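Local atomic coordinates of putative antibiotic biosynthesis monooxygenase (Bacteroides thetaiotaomicron, PDB entry 3KKF), a protein that binds calcium and probably acts as an oxidoreductase of the antibiotic biosynthesis monooxygenase family, within the dimeric alpha+beta barrel clan. Residues Asn4-Ser10 and Thr56-Ala62; Val32-Glu37 and Ser69-His75. All coordinates share one frame. Where two conformers were deposited one is given. Residue numbers count along the deposited sequence, not the author numbering.

Interaction 1: residues Asn4-Ser10 and Thr56-Ala62; sequences NNMVRLS and TILEIYA. With CA (calcium ion), chain C; EDO (1,2-ethanediol), chain E.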
loop_
_atom_site.group_PDB
_atom_site.type_symbol
_atom_site.label_atom_id
_atom_site.label_comp_id
_atom_site.label_asym_id
_atom_site.label_seq_id
_atom_site.Cartn_x
_atom_site.Cartn_y
_atom_site.Cartn_z
ATOM N N ASN A 4 10.011 -8.337 -12.084
ATOM C CA ASN A 4 9.058 -9.471 -12.031
ATOM C C ASN A 4 8.456 -9.688 -10.651
ATOM O O ASN A 4 7.873 -10.772 -10.405
ATOM C CB ASN A 4 9.677 -10.812 -12.550
ATOM C CG ASN A 4 10.575 -11.512 -11.499
ATOM O OD1 ASN A 4 11.086 -10.879 -10.577
ATOM N ND2 ASN A 4 10.733 -12.805 -11.631
ATOM N N ASN A 5 8.549 -8.684 -9.756
ATOM C CA ASN A 5 7.985 -8.843 -8.434
ATOM C C ASN A 5 6.499 -8.941 -8.563
ATOM O O ASN A 5 5.867 -8.274 -9.412
ATOM C CB ASN A 5 8.329 -7.709 -7.440
ATOM C CG ASN A 5 9.784 -7.672 -7.045
ATOM O OD1 ASN A 5 10.544 -8.647 -7.239
ATOM N ND2 ASN A 5 10.198 -6.535 -6.475
HETATM N N MSE A 6 5.921 -9.804 -7.757
HETATM C CA MSE A 6 4.462 -9.939 -7.680
HETATM C C MSE A 6 3.981 -8.939 -6.660
HETATM O O MSE A 6 4.369 -9.025 -5.500
HETATM C CB MSE A 6 4.072 -11.329 -7.254
HETATM C CG MSE A 6 2.597 -11.501 -7.044
HETATM SE SE MSE A 6 2.129 -13.287 -6.455
HETATM C CE MSE A 6 0.465 -12.807 -5.588
ATOM N N VAL A 7 3.173 -7.990 -7.092
ATOM C CA VAL A 7 2.619 -6.947 -6.250
ATOM C C VAL A 7 1.108 -7.130 -6.188
ATOM O O VAL A 7 0.437 -7.311 -7.233
ATOM C CB VAL A 7 2.984 -5.538 -6.792
ATOM C CG1 VAL A 7 2.416 -4.437 -5.900
ATOM C CG2 VAL A 7 4.503 -5.383 -6.928
ATOM N N ARG A 8 0.571 -7.115 -4.978
ATOM C CA ARG A 8 -0.840 -7.298 -4.779
ATOM C C ARG A 8 -1.329 -6.491 -3.586
ATOM O O ARG A 8 -0.572 -6.224 -2.638
ATOM C CB ARG A 8 -1.137 -8.795 -4.542
ATOM C CG ARG A 8 -2.621 -9.163 -4.598
ATOM C CD ARG A 8 -2.833 -10.683 -4.599
ATOM N NE ARG A 8 -2.529 -11.229 -3.282
ATOM C CZ ARG A 8 -2.647 -12.520 -2.972
ATOM N NH1 ARG A 8 -3.075 -13.386 -3.878
ATOM N NH2 ARG A 8 -2.356 -12.939 -1.740
ATOM N N LEU A 9 -2.574 -6.054 -3.652
ATOM C CA LEU A 9 -3.255 -5.480 -2.505
ATOM C C LEU A 9 -4.296 -6.464 -2.051
ATOM O O LEU A 9 -5.102 -6.965 -2.869
ATOM C CB LEU A 9 -3.996 -4.182 -2.829
ATOM C CG LEU A 9 -3.183 -3.025 -3.306
ATOM C CD1 LEU A 9 -4.091 -1.910 -3.814
ATOM C CD2 LEU A 9 -2.306 -2.511 -2.169
ATOM N N SER A 10 -4.259 -6.809 -0.789
ATOM C CA SER A 10 -5.351 -7.576 -0.165
ATOM C C SER A 10 -6.188 -6.598 0.634
ATOM O O SER A 10 -5.650 -5.851 1.456
ATOM C CB SER A 10 -4.865 -8.672 0.761
ATOM O OG SER A 10 -4.251 -9.734 0.109
ATOM N N THR A 56 -6.000 -3.144 4.777
ATOM C CA THR A 56 -5.405 -3.281 3.456
ATOM C C THR A 56 -3.959 -3.684 3.641
ATOM O O THR A 56 -3.249 -3.092 4.484
ATOM C CB THR A 56 -5.495 -1.975 2.656
ATOM O OG1 THR A 56 -6.840 -1.721 2.312
ATOM C CG2 THR A 56 -4.699 -2.055 1.328
ATOM N N ILE A 57 -3.508 -4.696 2.895
ATOM C CA ILE A 57 -2.131 -5.114 2.950
ATOM C C ILE A 57 -1.478 -4.937 1.567
ATOM O O ILE A 57 -1.966 -5.483 0.570
ATOM C CB ILE A 57 -1.970 -6.616 3.386
ATOM C CG1 ILE A 57 -2.822 -6.930 4.626
ATOM C CG2 ILE A 57 -0.483 -6.954 3.638
ATOM C CD1 ILE A 57 -2.711 -8.326 5.091
ATOM N N LEU A 58 -0.386 -4.179 1.524
ATOM C CA LEU A 58 0.465 -4.116 0.333
ATOM C C LEU A 58 1.429 -5.291 0.447
ATOM O O LEU A 58 2.202 -5.414 1.386
ATOM C CB LEU A 58 1.248 -2.807 0.271
ATOM C CG LEU A 58 2.279 -2.708 -0.875
ATOM C CD1 LEU A 58 1.681 -2.818 -2.295
ATOM C CD2 LEU A 58 3.082 -1.417 -0.737
ATOM N N GLU A 59 1.323 -6.187 -0.513
ATOM C CA GLU A 59 2.128 -7.431 -0.585
ATOM C C GLU A 59 3.085 -7.355 -1.734
ATOM O O GLU A 59 2.658 -7.100 -2.859
ATOM C CB GLU A 59 1.230 -8.641 -0.860
ATOM C CG GLU A 59 0.014 -8.812 0.022
ATOM C CD GLU A 59 -0.926 -9.891 -0.570
ATOM O OE1 GLU A 59 -0.622 -11.097 -0.479
ATOM O OE2 GLU A 59 -1.972 -9.504 -1.151
ATOM N N ILE A 60 4.380 -7.571 -1.474
ATOM C CA ILE A 60 5.366 -7.615 -2.560
ATOM C C ILE A 60 6.194 -8.897 -2.349
ATOM O O ILE A 60 6.831 -9.066 -1.278
ATOM C CB ILE A 60 6.291 -6.380 -2.621
ATOM C CG1 ILE A 60 5.483 -5.084 -2.733
ATOM C CG2 ILE A 60 7.270 -6.543 -3.774
ATOM C CD1 ILE A 60 6.320 -3.786 -2.642
ATOM N N TYR A 61 6.126 -9.803 -3.328
ATOM C CA TYR A 61 6.883 -11.036 -3.324
ATOM C C TYR A 61 7.920 -10.962 -4.427
ATOM O O TYR A 61 7.703 -10.331 -5.465
ATOM C CB TYR A 61 5.964 -12.256 -3.558
ATOM C CG TYR A 61 4.807 -12.331 -2.595
ATOM C CD1 TYR A 61 4.951 -12.933 -1.368
ATOM C CD2 TYR A 61 3.573 -11.744 -2.891
ATOM C CE1 TYR A 61 3.895 -12.979 -0.448
ATOM C CE2 TYR A 61 2.525 -11.788 -2.011
ATOM C CZ TYR A 61 2.687 -12.396 -0.778
ATOM O OH TYR A 61 1.657 -12.437 0.113
ATOM N N ALA A 62 9.070 -11.613 -4.231
ATOM C CA ALA A 62 10.133 -11.576 -5.245
ATOM C C ALA A 62 9.673 -12.096 -6.608
ATOM O O ALA A 62 10.135 -11.621 -7.644
ATOM C CB ALA A 62 11.338 -12.377 -4.770
HETATM CA CA CA C . 11.813 -10.247 -8.498
HETATM C C1 EDO E . 6.679 -6.024 -11.684
HETATM O O1 EDO E . 5.940 -5.693 -10.487
HETATM C C2 EDO E . 6.820 -4.829 -12.634
HETATM O O2 EDO E . 5.535 -4.494 -13.131
HETATM O O HOH W 1 12.998 -12.313 -8.400
HETATM O O HOH W 2 13.185 -9.787 -6.607
#
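Neighbouring antiparallel strands of the family's four-stranded sheet meet here, and a calcium site closes one end of the pair. Strands 6-10 and 56-61 run at 166° with their axes 4.8 Å apart. Three hydrogen-bonded pairs, Met6-Tyr61, Arg8-Glu59 and Ser10-Ile57, alternate with the non-hydrogen-bonded pairs Val7-Ile60 and Leu9-Leu58; Tyr61 N to Met6 O measures 2.9 Å. Val7, Leu9, Leu58 and Ile60 form an apolar face, with Leu9 CD2 4.0 Å from Leu58 CD1, and part of it packs on Tyr44 and Thr56 of the second subunit. The other face carries a buried polar cluster: Arg8 NE to Glu59 OE2 and Arg8 NH2 to Glu59 OE1, both 2.8 Å, form a bidentate salt bridge, while Ser10 OG donates to OE2 (2.6 Å) and Tyr61 OH to OE1 (2.7 Å). The selenium of Met6, modelled as selenomethionine, makes an oblique Met-aromatic contact with the Tyr61 ring. Beyond the ladder, Asn4 OD1 (2.3 Å), Asn5 OD1 (2.4 Å) and Ala62 O (2.3 Å) bind calcium together with Gly1 and two waters. The close oxygens Asn5 OD1 and Ala62 O, 3.0 Å apart, are thus reconciled by the cation, much as the donors around Glu59 compensate its buried charge.

Interaction 2: residues Val32-Glu37 and Ser69-His75; sequences VSMRLE and SHIATPH. With ACT (acetate ion), chain D.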
loop_
_atom_site.group_PDB
_atom_site.type_symbol
_atom_site.label_atom_id
_atom_site.label_comp_id
_atom_site.label_asym_id
_atom_site.label_seq_id
_atom_site.Cartn_x
_atom_site.Cartn_y
_atom_site.Cartn_z
ATOM N N VAL A 32 6.829 -13.237 11.311
ATOM C CA VAL A 32 7.532 -14.493 10.985
ATOM C C VAL A 32 7.917 -14.518 9.495
ATOM O O VAL A 32 9.038 -14.903 9.139
ATOM C CB VAL A 32 6.681 -15.758 11.378
ATOM C CG1 VAL A 32 7.364 -17.034 10.902
ATOM C CG2 VAL A 32 6.427 -15.797 12.926
ATOM N N SER A 33 6.998 -14.091 8.622
ATOM C CA SER A 33 7.275 -14.099 7.172
ATOM C C SER A 33 8.443 -13.191 6.830
ATOM O O SER A 33 9.365 -13.588 6.080
ATOM C CB SER A 33 6.047 -13.653 6.377
ATOM O OG SER A 33 4.929 -14.484 6.592
HETATM N N MSE A 34 8.455 -11.983 7.400
HETATM C CA MSE A 34 9.530 -11.051 7.131
HETATM C C MSE A 34 10.868 -11.614 7.633
HETATM O O MSE A 34 11.902 -11.493 6.959
HETATM C CB MSE A 34 9.259 -9.682 7.767
HETATM C CG MSE A 34 8.085 -8.935 7.160
HETATM SE SE MSE A 34 8.337 -8.422 5.336
HETATM C CE MSE A 34 9.644 -7.011 5.538
ATOM N N ARG A 35 10.851 -12.255 8.794
ATOM C CA ARG A 35 12.040 -12.831 9.418
ATOM C C ARG A 35 12.627 -14.022 8.665
ATOM O O ARG A 35 13.838 -14.162 8.535
ATOM C CB ARG A 35 11.658 -13.308 10.856
ATOM C CG ARG A 35 12.796 -14.009 11.691
ATOM C CD ARG A 35 12.280 -14.476 13.069
ATOM N N LEU A 36 11.749 -14.907 8.206
ATOM C CA LEU A 36 12.168 -16.182 7.634
ATOM C C LEU A 36 12.237 -16.327 6.135
ATOM O O LEU A 36 12.964 -17.203 5.651
ATOM C CB LEU A 36 11.216 -17.293 8.134
ATOM C CG LEU A 36 11.090 -17.596 9.619
ATOM C CD1 LEU A 36 10.213 -18.838 9.789
ATOM C CD2 LEU A 36 12.448 -17.804 10.259
ATOM N N GLU A 37 11.487 -15.532 5.393
ATOM C CA GLU A 37 11.346 -15.750 3.947
ATOM C C GLU A 37 12.009 -14.666 3.109
ATOM O O GLU A 37 11.494 -13.570 3.004
ATOM C CB GLU A 37 9.852 -15.827 3.608
ATOM C CG GLU A 37 9.057 -16.884 4.373
ATOM C CD GLU A 37 7.654 -17.007 3.830
ATOM O OE1 GLU A 37 7.494 -17.487 2.689
ATOM O OE2 GLU A 37 6.715 -16.560 4.505
ATOM N N SER A 69 5.459 -20.534 -2.247
ATOM C CA SER A 69 6.152 -21.081 -1.079
ATOM C C SER A 69 5.558 -20.489 0.241
ATOM O O SER A 69 5.321 -21.218 1.222
ATOM C CB SER A 69 7.653 -20.795 -1.151
ATOM O OG SER A 69 8.349 -21.364 -0.049
ATOM N N HIS A 70 5.321 -19.180 0.239
ATOM C CA HIS A 70 4.753 -18.494 1.389
ATOM C C HIS A 70 3.423 -19.106 1.867
ATOM O O HIS A 70 3.239 -19.339 3.074
ATOM C CB HIS A 70 4.557 -17.006 1.042
ATOM C CG HIS A 70 3.824 -16.224 2.085
ATOM N ND1 HIS A 70 4.348 -15.970 3.335
ATOM C CD2 HIS A 70 2.606 -15.615 2.053
ATOM C CE1 HIS A 70 3.476 -15.258 4.020
ATOM N NE2 HIS A 70 2.417 -15.026 3.267
ATOM N N ILE A 71 2.510 -19.386 0.932
ATOM C CA ILE A 71 1.206 -19.904 1.329
ATOM C C ILE A 71 1.232 -21.388 1.736
ATOM O O ILE A 71 0.222 -21.904 2.218
ATOM C CB ILE A 71 0.101 -19.581 0.306
ATOM C CG1 ILE A 71 0.302 -20.361 -1.010
ATOM C CG2 ILE A 71 0.005 -18.078 0.108
ATOM C CD1 ILE A 71 -0.846 -20.146 -2.048
ATOM N N ALA A 72 2.370 -22.057 1.559
ATOM C CA ALA A 72 2.569 -23.425 2.054
ATOM C C ALA A 72 3.254 -23.472 3.434
ATOM O O ALA A 72 3.384 -24.562 4.038
ATOM C CB ALA A 72 3.398 -24.220 1.050
ATOM N N THR A 73 3.673 -22.318 3.962
ATOM C CA THR A 73 4.401 -22.316 5.238
ATOM C C THR A 73 3.489 -22.602 6.456
ATOM O O THR A 73 2.275 -22.279 6.438
ATOM C CB THR A 73 5.118 -20.987 5.508
ATOM O OG1 THR A 73 4.152 -19.947 5.681
ATOM C CG2 THR A 73 6.115 -20.637 4.439
ATOM N N PRO A 74 4.067 -23.196 7.531
ATOM C CA PRO A 74 3.252 -23.408 8.711
ATOM C C PRO A 74 2.728 -22.098 9.319
ATOM O O PRO A 74 1.611 -22.073 9.857
ATOM C CB PRO A 74 4.202 -24.121 9.661
ATOM C CG PRO A 74 5.137 -24.831 8.784
ATOM C CD PRO A 74 5.355 -23.917 7.628
ATOM N N HIS A 75 3.504 -21.022 9.248
ATOM C CA HIS A 75 3.043 -19.761 9.827
ATOM C C HIS A 75 1.863 -19.174 9.031
ATOM O O HIS A 75 0.917 -18.678 9.615
ATOM C CB HIS A 75 4.184 -18.757 10.049
ATOM C CG HIS A 75 5.004 -18.456 8.842
ATOM N ND1 HIS A 75 6.085 -19.233 8.456
ATOM C CD2 HIS A 75 4.934 -17.439 7.955
ATOM C CE1 HIS A 75 6.646 -18.697 7.389
ATOM N NE2 HIS A 75 5.967 -17.606 7.065
HETATM C C ACT D . -0.356 -12.681 4.403
HETATM O O ACT D . -0.985 -12.907 3.371
HETATM O OXT ACT D . 0.630 -13.384 4.628
HETATM C CH3 ACT D . -0.752 -11.597 5.325
HETATM O O HOH W 3 8.948 -19.837 2.225
#
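Ser69, in helix 64-71, reaches segment 32-37 through water: water 3 lies 2.8 Å from both Ser69 OG and Glu37 OE1, donating to the carboxylate. His70 makes a direct link, its ND1 giving a hydrogen bond of 2.7 Å to Glu37 OE2. His70 NE2 also donates, to OXT of an acetate probably taken from the crystallisation liquor (2.8 Å), so both ring nitrogens act as donors, consistent with a protonated imidazole here. After the turn, Thr73 serves as N-cap of helix 74-83: its OG1 accepts from Phe76 N and donates to His70 O (2.8 Å), linking His70 of helix 64-71 to the start of the next helix, while its CG2 lies 3.9 Å from Glu37 OE1. His75 then points back at helix 19-36. His75 NE2 donates to Glu37 OE2 (2.9 Å), and one ring face receives a CH-pi contact from Val32 CG1, 3.6 Å from the ring centroid. Ser33 sits by the edges of both imidazoles, its OG hydrogen-bonded to Glu29 O. One carboxylate oxygen, just past the end of helix 19-36, therefore gathers two His-carboxylate hydrogen bonds, joining the helices that pack beside each other on the sheet in this ferredoxin-like alpha+beta fold.

The two interactions illustrate how place in a fold shapes chemistry. Interaction 1 is a buried strand pair near the middle of the sheet, held by a regular backbone ladder; interaction 2 is partly buried, lies in the helical layer and relies on side chains, with one water between. Each includes a glutamate with several polar partners, Glu59 buried and Glu37 partly exposed, but the partners change from arginine and hydroxyls to histidines. Their centres are 14 Å apart, yet they touch where Tyr61 OH meets His70 CD2 at 3.8 Å. Chain order interlocks them: strand 6-14 leads into helix 19-36, and strand 54-61 into helix 64-71. Both also reach the second subunit.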